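Local coordinates for protein caprin-2 (Danio rerio, PDB 4OUS) that probably acts in canonical Wnt signalling through its trimeric C1q domain, a jelly-roll of the C1q and tumour necrosis factor superfamily, at residues Leu60-Ser65 with Arg114-Gly119. The protein carries 1 engineered substitution. Sequence-based numbering, arbitrary orientation.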
ATOM      1  N   LEU A  60       9.292   4.145  -7.307  1.00  5.71           N
ATOM      2  CA  LEU A  60      10.250   3.244  -7.935  1.00  5.95           C
ATOM      3  C   LEU A  60      11.590   3.953  -8.087  1.00  5.89           C
ATOM      4  O   LEU A  60      11.637   5.073  -8.609  1.00  6.65           O
ATOM      5  CB  LEU A  60       9.736   2.783  -9.302  1.00  6.89           C
ATOM      6  CG  LEU A  60      10.514   1.640  -9.955  1.00  7.23           C
ATOM      7  CD1 LEU A  60      10.224   0.325  -9.245  1.00 10.18           C
ATOM      8  CD2 LEU A  60      10.201   1.537 -11.443  1.00  9.54           C
ATOM      9  N   LYS A  61      12.672   3.319  -7.643  1.00  6.46           N
ATOM     10  CA  LYS A  61      13.995   3.929  -7.765  1.00  6.92           C
ATOM     11  C   LYS A  61      14.633   3.662  -9.114  1.00  6.84           C
ATOM     12  O   LYS A  61      14.314   2.673  -9.778  1.00  7.93           O
ATOM     13  CB  LYS A  61      14.930   3.433  -6.660  1.00  7.66           C
ATOM     14  CG  LYS A  61      15.419   1.996  -6.820  1.00  7.67           C
ATOM     15  CD  LYS A  61      16.194   1.493  -5.592  1.00  8.26           C
ATOM     16  CE  LYS A  61      17.448   2.307  -5.293  1.00  9.08           C
ATOM     17  NZ  LYS A  61      18.472   2.176  -6.360  1.00  9.56           N
ATOM     18  N   LEU A  62      15.543   4.547  -9.511  1.00  8.12           N
ATOM     19  CA  LEU A  62      16.423   4.266 -10.637  1.00  8.32           C
ATOM     20  C   LEU A  62      17.316   3.081 -10.300  1.00  8.99           C
ATOM     21  O   LEU A  62      17.674   2.849  -9.136  1.00  9.62           O
ATOM     22  CB  LEU A  62      17.290   5.477 -10.990  1.00  8.77           C
ATOM     23  CG  LEU A  62      16.573   6.746 -11.449  1.00  9.59           C
ATOM     24  CD1 LEU A  62      17.575   7.756 -11.989  1.00 10.97           C
ATOM     25  CD2 LEU A  62      15.534   6.422 -12.498  1.00 10.88           C
ATOM     26  N   ALA A  63      17.695   2.352 -11.340  1.00 10.12           N
ATOM     27  CA  ALA A  63      18.575   1.202 -11.207  1.00 11.18           C
ATOM     28  C   ALA A  63      20.024   1.670 -11.133  1.00 10.34           C
ATOM     29  O   ALA A  63      20.812   1.479 -12.067  1.00 14.25           O
ATOM     30  CB  ALA A  63      18.369   0.235 -12.361  1.00 14.40           C
ATOM     31  N   ILE A  64      20.343   2.311 -10.014  1.00 11.14           N
ATOM     32  CA  ILE A  64      21.682   2.788  -9.709  1.00 11.93           C
ATOM     33  C   ILE A  64      22.056   2.322  -8.311  1.00 11.73           C
ATOM     34  O   ILE A  64      21.185   1.959  -7.516  1.00 12.64           O
ATOM     35  CB  ILE A  64      21.788   4.326  -9.781  1.00 13.57           C
ATOM     36  CG1 ILE A  64      20.857   4.982  -8.758  1.00 13.59           C
ATOM     37  CG2 ILE A  64      21.493   4.824 -11.195  1.00 14.75           C
ATOM     38  CD1 ILE A  64      20.970   6.493  -8.703  1.00 18.35           C
ATOM     39  N   SER A  65      23.352   2.343  -8.016  1.00 13.33           N
ATOM     40  CA  SER A  65      23.872   1.883  -6.732  1.00 14.34           C
ATOM     41  C   SER A  65      23.834   2.987  -5.678  1.00 15.36           C
ATOM     42  O   SER A  65      24.837   3.279  -5.028  1.00 16.93           O
ATOM     43  CB  SER A  65      25.302   1.370  -6.895  1.00 21.38           C
ATOM     44  OG  SER A  65      25.355   0.318  -7.844  1.00 24.89           O
ATOM     45  N   ARG A 114      17.440  10.466  -0.053  1.00  6.72           N
ATOM     46  CA  ARG A 114      18.560  10.011  -0.871  1.00  6.70           C
ATOM     47  C   ARG A 114      18.021   9.160  -2.003  1.00  6.46           C
ATOM     48  O   ARG A 114      16.937   8.583  -1.890  1.00  7.20           O
ATOM     49  CB  ARG A 114      19.569   9.199  -0.050  1.00  8.33           C
ATOM     50  CG  ARG A 114      20.325   9.995   1.011  1.00  9.75           C
ATOM     51  CD  ARG A 114      21.426   9.159   1.678  1.00 10.02           C
ATOM     52  NE  ARG A 114      22.381   8.691   0.673  1.00 10.30           N
ATOM     53  CZ  ARG A 114      22.946   7.485   0.649  1.00  9.90           C
ATOM     54  NH1 ARG A 114      22.692   6.597   1.602  1.00 12.54           N
ATOM     55  NH2 ARG A 114      23.757   7.167  -0.347  1.00 11.08           N
ATOM     56  N   GLY A 115      18.794   9.062  -3.078  1.00  7.50           N
ATOM     57  CA  GLY A 115      18.438   8.219  -4.199  1.00  8.09           C
ATOM     58  C   GLY A 115      17.853   9.011  -5.344  1.00  7.03           C
ATOM     59  O   GLY A 115      17.928  10.245  -5.379  1.00  8.82           O
ATOM     60  N   ALA A 116      17.282   8.292  -6.300  1.00  7.39           N
ATOM     61  CA  ALA A 116      16.726   8.893  -7.501  1.00  7.98           C
ATOM     62  C   ALA A 116      15.502   8.095  -7.922  1.00  6.74           C
ATOM     63  O   ALA A 116      15.441   6.880  -7.712  1.00  8.09           O
ATOM     64  CB  ALA A 116      17.758   8.935  -8.620  1.00  9.53           C
ATOM     65  N   ILE A 117      14.534   8.789  -8.512  1.00  7.07           N
ATOM     66  CA  ILE A 117      13.213   8.243  -8.797  1.00  6.82           C
ATOM     67  C   ILE A 117      12.975   8.015 -10.284  1.00  6.58           C
ATOM     68  O   ILE A 117      13.286   8.879 -11.105  1.00  7.63           O
ATOM     69  CB  ILE A 117      12.119   9.193  -8.257  1.00  7.14           C
ATOM     70  CG1 ILE A 117      12.287   9.366  -6.745  1.00  7.48           C
ATOM     71  CG2 ILE A 117      10.719   8.708  -8.632  1.00  7.98           C
ATOM     72  CD1 ILE A 117      11.346  10.372  -6.120  1.00  8.43           C
ATOM     73  N   TYR A 118      12.397   6.863 -10.613  1.00  6.62           N
ATOM     74  CA  TYR A 118      11.997   6.538 -11.966  1.00  7.07           C
ATOM     75  C   TYR A 118      10.635   7.110 -12.320  1.00  6.41           C
ATOM     76  O   TYR A 118       9.638   6.849 -11.630  1.00  7.88           O
ATOM     77  CB  TYR A 118      11.963   5.020 -12.149  1.00  7.89           C
ATOM     78  CG  TYR A 118      11.703   4.605 -13.573  1.00  8.68           C
ATOM     79  CD1 TYR A 118      12.737   4.564 -14.497  1.00 10.53           C
ATOM     80  CD2 TYR A 118      10.423   4.275 -14.003  1.00  8.71           C
ATOM     81  CE1 TYR A 118      12.507   4.198 -15.809  1.00 13.09           C
ATOM     82  CE2 TYR A 118      10.185   3.908 -15.313  1.00 10.58           C
ATOM     83  CZ  TYR A 118      11.227   3.869 -16.210  1.00 11.12           C
ATOM     84  OH  TYR A 118      10.994   3.499 -17.516  1.00 15.33           O
ATOM     85  N   GLY A 119      10.587   7.871 -13.404  1.00  7.69           N
ATOM     86  CA  GLY A 119       9.334   8.363 -13.940  1.00  8.65           C
ATOM     87  C   GLY A 119       9.154   7.959 -15.385  1.00  8.34           C
ATOM     88  O   GLY A 119      10.081   8.071 -16.192  1.00 11.30           O
TER
HETATM   89  O   HOH W   1      18.212   5.446  -6.212  1.00 11.38           O
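Leu62 lays its forked end over the 114-119 loop: CD1 rests 3.6 Å from Ala116 CB, while CD2 reaches Tyr118 CA and the edge of the Tyr118 ring. With chi1 at -63°, its CG lies 3.8 Å from Ala116 CB, and from there the two methyls diverge. Alanine suits position 116 because a single methyl fits against both Leu62 CD1 and Ile64 CD1. Two backbone bonds flank a single antiparallel bridge of Lys61 with Ile117: Tyr118 N to Leu60 O, 2.8 Å, and Leu62 N to Ala116 O, 2.9 Å. Tyr118, its CG anti to the backbone N (chi1 -174°), runs beside Leu60, whose CD2 lies 3.8 Å from Tyr118 CD2; His91 meets the same ring edge-to-face. Lys61 is long and flexible enough to bend back, NZ donating to Leu62 O (3.0 Å) and to Val66 O. An alanine in place of Leu62 would probably open a gap beside Ala116 CB, Tyr118 CA and the ring edge. The contact links the jelly-roll's two sheets through the loops after strands 51-60 and 107-114: apolar branches flank the bridge and probably shield it in part from water, while the ammonium of Lys61 joins the carbonyls of Leu62 and Val66 within the loop.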